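Local coordinates for protein fervidolysin (PDB 1R6V) that breaks down keratin into peptides as a calcium-binding, subtilisin-like serine protease, allowing its bacterium to grow on native feathers, at residues I157-T163 against I226-F232; V263-S267 against A384-T388; I253-D258 against A280-A284; Y180-F184 against D233-V238. The protein carries 1 engineered substitution. The contacts are given in a common frame with arbitrary orientation. Residue numbers count along the deposited sequence, not the author numbering.

Interaction 1. Residues I157-T163 against I226-F232; sequences IVAVVDT and IMPIVIF
Six backbone hydrogen bonds join I157-T163 to I226-F232 as neighbouring parallel strands. M227 N donates to V158 O (2.7 Å), V160 N to M227 O (2.9 Å), I229 N to V160 O (3.0 Å) and D162 N to I229 O (3.1 Å). At the C-terminal end D162 O is shared, accepting from I231 N (2.8 Å) and F232 N (3.2 Å), where the second strand has run out. The register pairs V158 with I226, A159 with M227, V160 with P228 and V161 with I229. The short axes approach to 4.5 Å and cross at -26°, a twisted parallel pair in the central sheet of the subtilisin fold. P228, lacking an amide hydrogen, is not among the donors.

Beta-branched residues suit the extended backbone. On one face V160 CG2 meets I226 CG2 at 3.8 Å, V160 being t and I226 m, and helix 200-209 packs over them. On the other, small A159 leaves room for I229, with A159 CB to I229 CG1 at 4.2 Å, while V161 CG1 reaches I231 CG2 at 3.7 Å; helix 246-258 packs on this side.

D162, inferred to be the charge-relay aspartate, stands at the strand's end, its OD1 accepting from T163 N at 2.7 Å. With its backbone N and O both bonded to segment 226-232, the carboxylate is held beside A200, an engineered alanine at the inferred charge-relay position.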
loop_
_atom_site.group_PDB
_atom_site.type_symbol
_atom_site.label_atom_id
_atom_site.label_comp_id
_atom_site.label_asym_id
_atom_site.label_seq_id
_atom_site.Cartn_x
_atom_site.Cartn_y
_atom_site.Cartn_z
ATOM N N ILE A 157 -16.339 16.025 8.984
ATOM C CA ILE A 157 -16.208 14.776 9.737
ATOM C C ILE A 157 -14.784 14.249 9.534
ATOM O O ILE A 157 -14.335 14.065 8.410
ATOM C CB ILE A 157 -17.218 13.706 9.239
ATOM C CG1 ILE A 157 -18.640 14.126 9.622
ATOM C CG2 ILE A 157 -16.914 12.337 9.867
ATOM C CD1 ILE A 157 -19.723 13.274 8.966
ATOM N N VAL A 158 -14.082 14.016 10.640
ATOM C CA VAL A 158 -12.708 13.512 10.597
ATOM C C VAL A 158 -12.667 12.084 11.126
ATOM O O VAL A 158 -13.073 11.844 12.276
ATOM C CB VAL A 158 -11.793 14.340 11.533
ATOM C CG1 VAL A 158 -10.392 13.750 11.569
ATOM C CG2 VAL A 158 -11.767 15.794 11.092
ATOM N N ALA A 159 -12.174 11.152 10.320
ATOM C CA ALA A 159 -12.072 9.773 10.785
ATOM C C ALA A 159 -10.729 9.572 11.449
ATOM O O ALA A 159 -9.684 9.858 10.863
ATOM C CB ALA A 159 -12.230 8.787 9.635
ATOM N N VAL A 160 -10.773 9.097 12.689
ATOM C CA VAL A 160 -9.550 8.809 13.433
ATOM C C VAL A 160 -9.429 7.279 13.337
ATOM O O VAL A 160 -10.125 6.540 14.029
ATOM C CB VAL A 160 -9.659 9.320 14.898
ATOM C CG1 VAL A 160 -8.540 8.712 15.766
ATOM C CG2 VAL A 160 -9.532 10.855 14.910
ATOM N N VAL A 161 -8.537 6.835 12.460
ATOM C CA VAL A 161 -8.302 5.415 12.151
ATOM C C VAL A 161 -7.158 5.038 13.062
ATOM O O VAL A 161 -5.994 5.255 12.754
ATOM C CB VAL A 161 -7.973 5.294 10.664
ATOM C CG1 VAL A 161 -7.922 3.815 10.261
ATOM C CG2 VAL A 161 -9.061 6.046 9.865
ATOM N N ASP A 162 -7.526 4.416 14.177
ATOM C CA ASP A 162 -6.566 4.211 15.243
ATOM C C ASP A 162 -7.067 3.134 16.238
ATOM O O ASP A 162 -7.727 2.160 15.849
ATOM C CB ASP A 162 -6.490 5.587 15.929
ATOM C CG ASP A 162 -5.161 5.882 16.544
ATOM O OD1 ASP A 162 -4.849 5.277 17.593
ATOM O OD2 ASP A 162 -4.436 6.726 15.966
ATOM N N THR A 163 -6.760 3.356 17.515
ATOM C CA THR A 163 -7.124 2.460 18.622
ATOM C C THR A 163 -8.546 2.652 19.160
ATOM O O THR A 163 -8.948 1.952 20.096
ATOM C CB THR A 163 -6.211 2.694 19.846
ATOM O OG1 THR A 163 -6.338 4.062 20.275
ATOM C CG2 THR A 163 -4.755 2.417 19.514
ATOM N N ILE A 226 -15.453 13.981 15.337
ATOM C CA ILE A 226 -14.570 12.827 15.264
ATOM C C ILE A 226 -15.338 11.533 15.022
ATOM O O ILE A 226 -16.258 11.199 15.773
ATOM C CB ILE A 226 -13.777 12.666 16.586
ATOM C CG1 ILE A 226 -12.949 13.925 16.865
ATOM C CG2 ILE A 226 -12.888 11.410 16.525
ATOM C CD1 ILE A 226 -11.845 14.178 15.864
ATOM N N MET A 227 -14.937 10.800 13.988
ATOM C CA MET A 227 -15.554 9.510 13.664
ATOM C C MET A 227 -14.503 8.439 13.960
ATOM O O MET A 227 -13.534 8.299 13.231
ATOM C CB MET A 227 -15.951 9.457 12.175
ATOM C CG MET A 227 -16.387 8.062 11.662
ATOM S SD MET A 227 -16.661 8.089 9.836
ATOM C CE MET A 227 -18.444 8.679 9.799
ATOM N N PRO A 228 -14.670 7.691 15.058
ATOM C CA PRO A 228 -13.682 6.656 15.370
ATOM C C PRO A 228 -13.815 5.385 14.524
ATOM O O PRO A 228 -14.920 4.866 14.330
ATOM C CB PRO A 228 -13.906 6.385 16.862
ATOM C CG PRO A 228 -15.307 6.834 17.105
ATOM C CD PRO A 228 -15.517 8.014 16.220
ATOM N N ILE A 229 -12.686 4.927 13.992
ATOM C CA ILE A 229 -12.613 3.694 13.207
ATOM C C ILE A 229 -11.562 2.878 13.940
ATOM O O ILE A 229 -10.386 3.248 13.985
ATOM C CB ILE A 229 -12.169 3.931 11.736
ATOM C CG1 ILE A 229 -13.112 4.927 11.036
ATOM C CG2 ILE A 229 -12.114 2.578 10.995
ATOM C CD1 ILE A 229 -14.573 4.427 10.784
ATOM N N VAL A 230 -11.980 1.767 14.536
ATOM C CA VAL A 230 -11.056 0.968 15.318
ATOM C C VAL A 230 -10.279 -0.041 14.497
ATOM O O VAL A 230 -10.836 -1.050 14.062
ATOM C CB VAL A 230 -11.823 0.230 16.452
ATOM C CG1 VAL A 230 -10.853 -0.558 17.341
ATOM C CG2 VAL A 230 -12.596 1.247 17.275
ATOM N N ILE A 231 -8.994 0.233 14.262
ATOM C CA ILE A 231 -8.188 -0.716 13.521
ATOM C C ILE A 231 -7.115 -1.400 14.367
ATOM O O ILE A 231 -6.464 -2.343 13.897
ATOM C CB ILE A 231 -7.599 -0.099 12.224
ATOM C CG1 ILE A 231 -6.619 1.044 12.534
ATOM C CG2 ILE A 231 -8.746 0.388 11.348
ATOM C CD1 ILE A 231 -5.566 1.220 11.413
ATOM N N PHE A 232 -6.926 -0.898 15.595
ATOM C CA PHE A 232 -6.060 -1.523 16.582
ATOM C C PHE A 232 -7.038 -1.744 17.714
ATOM O O PHE A 232 -7.411 -0.833 18.442
ATOM C CB PHE A 232 -4.872 -0.651 16.989
ATOM C CG PHE A 232 -3.764 -0.723 15.999
ATOM C CD1 PHE A 232 -3.729 0.157 14.919
ATOM C CD2 PHE A 232 -2.826 -1.753 16.063
ATOM C CE1 PHE A 232 -2.781 0.006 13.910
ATOM C CE2 PHE A 232 -1.873 -1.913 15.053
ATOM C CZ PHE A 232 -1.851 -1.030 13.972
#

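Interaction 2. Residues V263-S267 against A384-T388; sequences VMNHS and APHVT
This is a buried strand-to-helix contact in the catalytic domain, where the central-sheet strand V263-S267 meets the front part of helix 380-397 at A384-T388. The two run antiparallel, 177° between their short axes and 8.4 Å apart at closest approach. Because the strand is extended, V263, N265 and S267 point toward the helix, whereas M264 and H266 turn to the other face, where helix 246-258 lies.

N265 is the polar centre. With chi1 t and chi2 near -89°, its ND2 donates to T388 OG1 at 2.8 Å, almost straight at 172°. An asparagine is long enough to span the gap from the strand, and T388, chi1 m, offers a compact hydroxyl acceptor on the helix flank; their CA atoms are 6.1 Å apart. S381, the inferred charge-relay serine, lies in the first turn of this helix, as in the subtilisin fold, where the nucleophile stands at the start of a buried helix packed on the parallel sheet.

Packing contacts continue the seam. V263 CG2 touches T388 CG2 at 3.9 Å, so the threonine presents its methyl to the valine and its hydroxyl to the asparagine. A384 is small enough to let the strand close in: its CB lies 3.5 Å from N265 ND2 and 3.9 Å from S267 OG. P385 sets its ring CD 3.8 Å from N265 ND2.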
loop_
_atom_site.group_PDB
_atom_site.type_symbol
_atom_site.label_atom_id
_atom_site.label_comp_id
_atom_site.label_asym_id
_atom_site.label_seq_id
_atom_site.Cartn_x
_atom_site.Cartn_y
_atom_site.Cartn_z
ATOM N N VAL A 263 -11.738 13.759 5.822
ATOM C CA VAL A 263 -10.298 13.645 6.039
ATOM C C VAL A 263 -10.116 12.536 7.081
ATOM O O VAL A 263 -10.979 12.339 7.942
ATOM C CB VAL A 263 -9.656 14.994 6.520
ATOM C CG1 VAL A 263 -10.371 15.513 7.768
ATOM C CG2 VAL A 263 -8.167 14.791 6.790
ATOM N N MET A 264 -9.039 11.761 6.949
ATOM C CA MET A 264 -8.739 10.673 7.899
ATOM C C MET A 264 -7.327 10.833 8.421
ATOM O O MET A 264 -6.442 11.257 7.687
ATOM C CB MET A 264 -8.815 9.299 7.217
ATOM C CG MET A 264 -10.147 9.033 6.500
ATOM S SD MET A 264 -10.468 7.222 6.261
ATOM C CE MET A 264 -11.674 7.303 4.878
ATOM N N ASN A 265 -7.125 10.457 9.681
ATOM C CA ASN A 265 -5.810 10.544 10.312
ATOM C C ASN A 265 -5.298 9.113 10.517
ATOM O O ASN A 265 -6.004 8.288 11.085
ATOM C CB ASN A 265 -5.924 11.270 11.657
ATOM C CG ASN A 265 -4.573 11.419 12.344
ATOM O OD1 ASN A 265 -4.139 10.539 13.107
ATOM N ND2 ASN A 265 -3.888 12.515 12.047
ATOM N N HIS A 266 -4.100 8.825 10.012
ATOM C CA HIS A 266 -3.479 7.492 10.121
ATOM C C HIS A 266 -2.067 7.556 10.694
ATOM O O HIS A 266 -1.236 8.310 10.183
ATOM C CB HIS A 266 -3.305 6.843 8.745
ATOM C CG HIS A 266 -4.574 6.671 7.974
ATOM N ND1 HIS A 266 -5.352 5.531 8.058
ATOM C CD2 HIS A 266 -5.196 7.498 7.101
ATOM C CE1 HIS A 266 -6.405 5.673 7.266
ATOM N NE2 HIS A 266 -6.332 6.856 6.675
ATOM N N SER A 267 -1.778 6.765 11.719
ATOM C CA SER A 267 -0.411 6.726 12.238
ATOM C C SER A 267 -0.073 5.273 12.525
ATOM O O SER A 267 0.113 4.865 13.678
ATOM C CB SER A 267 -0.270 7.577 13.496
ATOM O OG SER A 267 -0.353 8.955 13.143
ATOM N N ALA A 384 0.829 14.342 13.087
ATOM C CA ALA A 384 -0.222 14.159 12.088
ATOM C C ALA A 384 -1.576 14.775 12.458
ATOM O O ALA A 384 -2.220 15.391 11.616
ATOM C CB ALA A 384 -0.380 12.648 11.754
ATOM N N PRO A 385 -2.043 14.601 13.706
ATOM C CA PRO A 385 -3.334 15.192 14.061
ATOM C C PRO A 385 -3.376 16.710 13.912
ATOM O O PRO A 385 -4.444 17.283 13.694
ATOM C CB PRO A 385 -3.562 14.743 15.508
ATOM C CG PRO A 385 -2.230 14.249 15.970
ATOM C CD PRO A 385 -1.576 13.680 14.760
ATOM N N HIS A 386 -2.230 17.369 14.030
ATOM C CA HIS A 386 -2.243 18.822 13.850
ATOM C C HIS A 386 -2.579 19.102 12.394
ATOM O O HIS A 386 -3.337 20.026 12.094
ATOM C CB HIS A 386 -0.887 19.432 14.181
ATOM C CG HIS A 386 -0.597 19.492 15.647
ATOM N ND1 HIS A 386 -0.899 20.593 16.428
ATOM C CD2 HIS A 386 -0.077 18.570 16.489
ATOM C CE1 HIS A 386 -0.579 20.339 17.683
ATOM N NE2 HIS A 386 -0.079 19.114 17.748
ATOM N N VAL A 387 -1.997 18.320 11.486
ATOM C CA VAL A 387 -2.263 18.513 10.065
ATOM C C VAL A 387 -3.701 18.103 9.736
ATOM O O VAL A 387 -4.383 18.781 8.974
ATOM C CB VAL A 387 -1.272 17.712 9.191
ATOM C CG1 VAL A 387 -1.700 17.768 7.716
ATOM C CG2 VAL A 387 0.123 18.307 9.332
ATOM N N THR A 388 -4.173 17.004 10.308
ATOM C CA THR A 388 -5.552 16.598 10.043
ATOM C C THR A 388 -6.502 17.712 10.488
ATOM O O THR A 388 -7.503 18.011 9.817
ATOM C CB THR A 388 -5.877 15.262 10.765
ATOM O OG1 THR A 388 -5.083 14.224 10.176
ATOM C CG2 THR A 388 -7.338 14.879 10.608
#

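Interaction 3. Residues I253-D258 against A280-A284; sequences IIWATD and AFDYA
I253 opens the segment by pointing toward helix 275-286, its CA 6.5 Å from that of A280. Both segments are helical and nearly parallel, 5° between their short axes, with a closest approach of 9.5 Å. I253, m at chi1 and t at chi2, sends CD1 to F281 CE1 at 3.6 Å and CG2 to A284 CB at 4.1 Å; alanines at 280 and 284 make room for this branched residue. I254, m then p, bends CD1 to A280 CB at 3.8 Å and lays CG1 over the face of Y283, a CH-pi contact 4.2 Å from the ring centroid. One turn on from I253, T257 brings the backbones nearest, 5.8 Å between its CA and that of A284. Its OG1 donates to I253 O at 2.9 Å, satisfying the hydroxyl within its own helix, and touches A284 CB at 3.5 Å. D258 ends the walk by accepting from Y283: OH to OD1, 2.7 Å. The tyrosine, chi1 t, is long enough to bridge the helices toward the exposed aspartate.

These are consecutive helices of right-handed beta-alpha-beta crossovers, lying side by side on the central sheet: I253 rests on M264 and H266 of strand 263-269, and F281 on M291 of strand 290-294.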
loop_
_atom_site.group_PDB
_atom_site.type_symbol
_atom_site.label_atom_id
_atom_site.label_comp_id
_atom_site.label_asym_id
_atom_site.label_seq_id
_atom_site.Cartn_x
_atom_site.Cartn_y
_atom_site.Cartn_z
ATOM N N ILE A 253 -12.169 1.928 6.244
ATOM C CA ILE A 253 -11.916 3.103 5.401
ATOM C C ILE A 253 -13.087 3.305 4.456
ATOM O O ILE A 253 -13.544 4.430 4.239
ATOM C CB ILE A 253 -10.614 2.936 4.591
ATOM C CG1 ILE A 253 -9.415 3.146 5.526
ATOM C CG2 ILE A 253 -10.557 3.930 3.411
ATOM C CD1 ILE A 253 -8.075 2.756 4.891
ATOM N N ILE A 254 -13.585 2.204 3.913
ATOM C CA ILE A 254 -14.741 2.293 3.014
ATOM C C ILE A 254 -15.969 2.799 3.793
ATOM O O ILE A 254 -16.725 3.656 3.321
ATOM C CB ILE A 254 -15.063 0.917 2.374
ATOM C CG1 ILE A 254 -14.199 0.668 1.124
ATOM C CG2 ILE A 254 -16.524 0.917 1.883
ATOM C CD1 ILE A 254 -12.697 0.826 1.285
ATOM N N TRP A 255 -16.178 2.260 4.990
ATOM C CA TRP A 255 -17.298 2.671 5.824
ATOM C C TRP A 255 -17.208 4.174 6.113
ATOM O O TRP A 255 -18.185 4.912 5.970
ATOM C CB TRP A 255 -17.261 1.909 7.151
ATOM C CG TRP A 255 -18.502 2.011 7.975
ATOM C CD1 TRP A 255 -19.569 1.144 7.979
ATOM C CD2 TRP A 255 -18.799 3.017 8.956
ATOM N NE1 TRP A 255 -20.506 1.553 8.907
ATOM C CE2 TRP A 255 -20.058 2.698 9.518
ATOM C CE3 TRP A 255 -18.124 4.161 9.413
ATOM C CZ2 TRP A 255 -20.654 3.485 10.518
ATOM C CZ3 TRP A 255 -18.721 4.947 10.412
ATOM C CH2 TRP A 255 -19.969 4.601 10.948
ATOM N N ALA A 256 -16.025 4.630 6.516
ATOM C CA ALA A 256 -15.841 6.046 6.840
ATOM C C ALA A 256 -16.118 6.947 5.640
ATOM O O ALA A 256 -16.723 8.019 5.771
ATOM C CB ALA A 256 -14.418 6.286 7.347
ATOM N N THR A 257 -15.639 6.525 4.479
ATOM C CA THR A 257 -15.854 7.284 3.249
ATOM C C THR A 257 -17.344 7.342 2.920
ATOM O O THR A 257 -17.894 8.405 2.610
ATOM C CB THR A 257 -15.127 6.621 2.067
ATOM O OG1 THR A 257 -13.715 6.614 2.323
ATOM C CG2 THR A 257 -15.408 7.379 0.755
ATOM N N ASP A 258 -17.982 6.183 2.982
ATOM C CA ASP A 258 -19.404 6.076 2.676
ATOM C C ASP A 258 -20.270 6.847 3.655
ATOM O O ASP A 258 -21.378 7.260 3.309
ATOM C CB ASP A 258 -19.856 4.615 2.678
ATOM C CG ASP A 258 -19.360 3.843 1.477
ATOM O OD1 ASP A 258 -18.803 4.454 0.538
ATOM O OD2 ASP A 258 -19.535 2.610 1.473
ATOM N N ALA A 280 -8.280 0.752 -1.238
ATOM C CA ALA A 280 -9.067 1.448 -0.235
ATOM C C ALA A 280 -8.670 2.929 -0.143
ATOM O O ALA A 280 -9.528 3.810 -0.034
ATOM C CB ALA A 280 -8.888 0.773 1.107
ATOM N N PHE A 281 -7.370 3.192 -0.145
ATOM C CA PHE A 281 -6.912 4.568 -0.091
ATOM C C PHE A 281 -7.336 5.330 -1.329
ATOM O O PHE A 281 -7.751 6.489 -1.230
ATOM C CB PHE A 281 -5.394 4.631 0.070
ATOM C CG PHE A 281 -4.965 4.780 1.491
ATOM C CD1 PHE A 281 -5.193 3.763 2.416
ATOM C CD2 PHE A 281 -4.392 5.968 1.925
ATOM C CE1 PHE A 281 -4.860 3.931 3.780
ATOM C CE2 PHE A 281 -4.050 6.154 3.284
ATOM C CZ PHE A 281 -4.287 5.135 4.207
ATOM N N ASP A 282 -7.256 4.680 -2.485
ATOM C CA ASP A 282 -7.638 5.326 -3.740
ATOM C C ASP A 282 -9.153 5.548 -3.794
ATOM O O ASP A 282 -9.625 6.524 -4.375
ATOM C CB ASP A 282 -7.147 4.492 -4.934
ATOM C CG ASP A 282 -5.621 4.502 -5.073
ATOM O OD1 ASP A 282 -4.960 5.275 -4.330
ATOM O OD2 ASP A 282 -5.090 3.745 -5.922
ATOM N N TYR A 283 -9.914 4.631 -3.190
ATOM C CA TYR A 283 -11.373 4.753 -3.121
ATOM C C TYR A 283 -11.720 6.011 -2.324
ATOM O O TYR A 283 -12.552 6.828 -2.718
ATOM C CB TYR A 283 -11.962 3.554 -2.382
ATOM C CG TYR A 283 -13.466 3.570 -2.187
ATOM C CD1 TYR A 283 -14.317 3.054 -3.164
ATOM C CD2 TYR A 283 -14.034 4.028 -0.992
ATOM C CE1 TYR A 283 -15.696 2.982 -2.948
ATOM C CE2 TYR A 283 -15.405 3.962 -0.767
ATOM C CZ TYR A 283 -16.229 3.436 -1.751
ATOM O OH TYR A 283 -17.585 3.357 -1.548
ATOM N N ALA A 284 -11.082 6.156 -1.169
ATOM C CA ALA A 284 -11.360 7.314 -0.358
ATOM C C ALA A 284 -10.993 8.610 -1.106
ATOM O O ALA A 284 -11.776 9.563 -1.128
ATOM C CB ALA A 284 -10.575 7.210 0.975
#

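Interaction 4. Residues Y180-F184 against D233-V238; sequences YRPAF and DDPALV
Two short connecting segments at the edge of the subtilisin-fold domain meet here: Y180-F184, where strand 179-181 passes into a short 3-10 segment, and D233-V238, which follows strand 225-230 and winds into the short helix 235-238. The first offers two projections, R181 and F184, with the small A183 between them in sequence. R181 is fully stretched, every chi near 180°, and so carries its charge across to D233. The carboxylate meets the guanidinium edge in a bidentate salt bridge, R181 NE to D233 OD2 at 2.9 Å and NH2 to OD1 at 3.0 Å. NH1 has a second partner, E186.

F184, chi1 m, fits its ring tip into the recess formed by L237 and V238: CZ lies 4.1 Å from L237 CB and 4.0 Å from V238 CG1. A183 suits a tight position, its CB 4.1 Å from V238 CG1, since a methyl fills that space without pushing the chains apart. L237 in turn reaches back, CD1 standing 3.4 Å from R181 NH2 near the guanidinium plane.

D234 is the N-cap, its OD1 accepting from A236 N at 2.8 Å, and P235 suits a first turn where no amide hydrogen is needed. D233 OD1 also accepts from D234 N at 2.6 Å. A water bridge remains: one water accepts from A183 N and donates to D233 OD2, each at 3.0 Å.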
loop_
_atom_site.group_PDB
_atom_site.type_symbol
_atom_site.label_atom_id
_atom_site.label_comp_id
_atom_site.label_asym_id
_atom_site.label_seq_id
_atom_site.Cartn_x
_atom_site.Cartn_y
_atom_site.Cartn_z
ATOM N N TYR A 180 -17.162 3.168 13.807
ATOM C CA TYR A 180 -17.183 1.777 13.368
ATOM C C TYR A 180 -15.995 0.952 13.885
ATOM O O TYR A 180 -14.852 1.417 13.925
ATOM C CB TYR A 180 -17.222 1.779 11.834
ATOM C CG TYR A 180 -17.469 0.449 11.153
ATOM C CD1 TYR A 180 -18.617 -0.296 11.417
ATOM C CD2 TYR A 180 -16.574 -0.033 10.202
ATOM C CE1 TYR A 180 -18.864 -1.495 10.743
ATOM C CE2 TYR A 180 -16.807 -1.216 9.524
ATOM C CZ TYR A 180 -17.952 -1.947 9.797
ATOM O OH TYR A 180 -18.175 -3.131 9.120
ATOM N N ARG A 181 -16.299 -0.279 14.287
ATOM C CA ARG A 181 -15.332 -1.256 14.782
ATOM C C ARG A 181 -15.438 -2.387 13.755
ATOM O O ARG A 181 -16.188 -3.359 13.946
ATOM C CB ARG A 181 -15.771 -1.743 16.164
ATOM C CG ARG A 181 -14.790 -2.624 16.898
ATOM C CD ARG A 181 -15.421 -3.121 18.192
ATOM N NE ARG A 181 -14.449 -3.846 19.002
ATOM C CZ ARG A 181 -14.734 -4.453 20.147
ATOM N NH1 ARG A 181 -15.973 -4.431 20.621
ATOM N NH2 ARG A 181 -13.772 -5.068 20.822
ATOM N N PRO A 182 -14.683 -2.285 12.652
ATOM C CA PRO A 182 -14.726 -3.298 11.593
ATOM C C PRO A 182 -14.479 -4.754 11.948
ATOM O O PRO A 182 -15.062 -5.632 11.326
ATOM C CB PRO A 182 -13.741 -2.761 10.543
ATOM C CG PRO A 182 -12.769 -1.952 11.356
ATOM C CD PRO A 182 -13.647 -1.262 12.383
ATOM N N ALA A 183 -13.648 -5.023 12.951
ATOM C CA ALA A 183 -13.347 -6.400 13.317
ATOM C C ALA A 183 -14.609 -7.197 13.617
ATOM O O ALA A 183 -14.649 -8.407 13.401
ATOM C CB ALA A 183 -12.417 -6.428 14.527
ATOM N N PHE A 184 -15.636 -6.515 14.103
ATOM C CA PHE A 184 -16.879 -7.189 14.454
ATOM C C PHE A 184 -18.091 -6.575 13.780
ATOM O O PHE A 184 -19.231 -6.829 14.187
ATOM C CB PHE A 184 -17.061 -7.167 15.967
ATOM C CG PHE A 184 -15.903 -7.749 16.716
ATOM C CD1 PHE A 184 -14.875 -6.932 17.185
ATOM C CD2 PHE A 184 -15.817 -9.118 16.923
ATOM C CE1 PHE A 184 -13.778 -7.473 17.848
ATOM C CE2 PHE A 184 -14.724 -9.671 17.586
ATOM C CZ PHE A 184 -13.699 -8.845 18.049
ATOM N N ASP A 233 -7.492 -2.988 17.787
ATOM C CA ASP A 233 -8.488 -3.427 18.747
ATOM C C ASP A 233 -7.811 -4.115 19.938
ATOM O O ASP A 233 -6.590 -4.015 20.110
ATOM C CB ASP A 233 -9.438 -4.378 17.997
ATOM C CG ASP A 233 -10.855 -4.365 18.545
ATOM O OD1 ASP A 233 -11.024 -4.652 19.746
ATOM O OD2 ASP A 233 -11.804 -4.082 17.778
ATOM N N ASP A 234 -8.601 -4.798 20.764
ATOM C CA ASP A 234 -8.065 -5.499 21.932
ATOM C C ASP A 234 -7.370 -6.780 21.469
ATOM O O ASP A 234 -8.023 -7.690 20.953
ATOM C CB ASP A 234 -9.203 -5.867 22.891
ATOM C CG ASP A 234 -8.694 -6.431 24.209
ATOM O OD1 ASP A 234 -7.567 -6.964 24.254
ATOM O OD2 ASP A 234 -9.441 -6.342 25.200
ATOM N N PRO A 235 -6.040 -6.876 21.641
ATOM C CA PRO A 235 -5.335 -8.089 21.207
ATOM C C PRO A 235 -5.859 -9.380 21.828
ATOM O O PRO A 235 -5.603 -10.464 21.315
ATOM C CB PRO A 235 -3.883 -7.808 21.587
ATOM C CG PRO A 235 -3.999 -6.851 22.716
ATOM C CD PRO A 235 -5.108 -5.931 22.275
ATOM N N ALA A 236 -6.599 -9.259 22.924
ATOM C CA ALA A 236 -7.150 -10.433 23.584
ATOM C C ALA A 236 -8.340 -10.936 22.778
ATOM O O ALA A 236 -8.703 -12.111 22.856
ATOM C CB ALA A 236 -7.581 -10.080 25.011
ATOM N N LEU A 237 -8.939 -10.043 21.994
ATOM C CA LEU A 237 -10.084 -10.393 21.166
ATOM C C LEU A 237 -9.732 -10.679 19.716
ATOM O O LEU A 237 -10.362 -11.527 19.094
ATOM C CB LEU A 237 -11.137 -9.286 21.205
ATOM C CG LEU A 237 -11.852 -9.116 22.539
ATOM C CD1 LEU A 237 -12.753 -7.894 22.495
ATOM C CD2 LEU A 237 -12.651 -10.384 22.830
ATOM N N VAL A 238 -8.738 -9.975 19.173
ATOM C CA VAL A 238 -8.351 -10.182 17.781
ATOM C C VAL A 238 -6.967 -10.786 17.596
ATOM O O VAL A 238 -6.533 -11.013 16.467
ATOM C CB VAL A 238 -8.414 -8.869 16.979
ATOM C CG1 VAL A 238 -9.826 -8.290 17.045
ATOM C CG2 VAL A 238 -7.398 -7.880 17.528
HETATM O O HOH W 1 -12.357 -3.268 14.946
#

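Of the contacting segments, 157-163 comes first and 180-184 second. Interaction 1 closes the loop back to 157-163 when strand 225-230 arrives, and interaction 4 closes directly afterwards at 233-238; their segments alternate, so the two cross. They meet at strand 225-230, whose P228 and V230 bond to Y180. Helix 246-258 then opens interaction 3, and strand 263-269 opens interaction 2 before helix 275-286 closes interaction 3. Interaction 2 waits for 384-388, so this pair crosses too. Strands 157-162 and 263-269 are neighbours, joining interactions 1 and 2 in one sheet, with interaction 3 packed against it through M227 and M264.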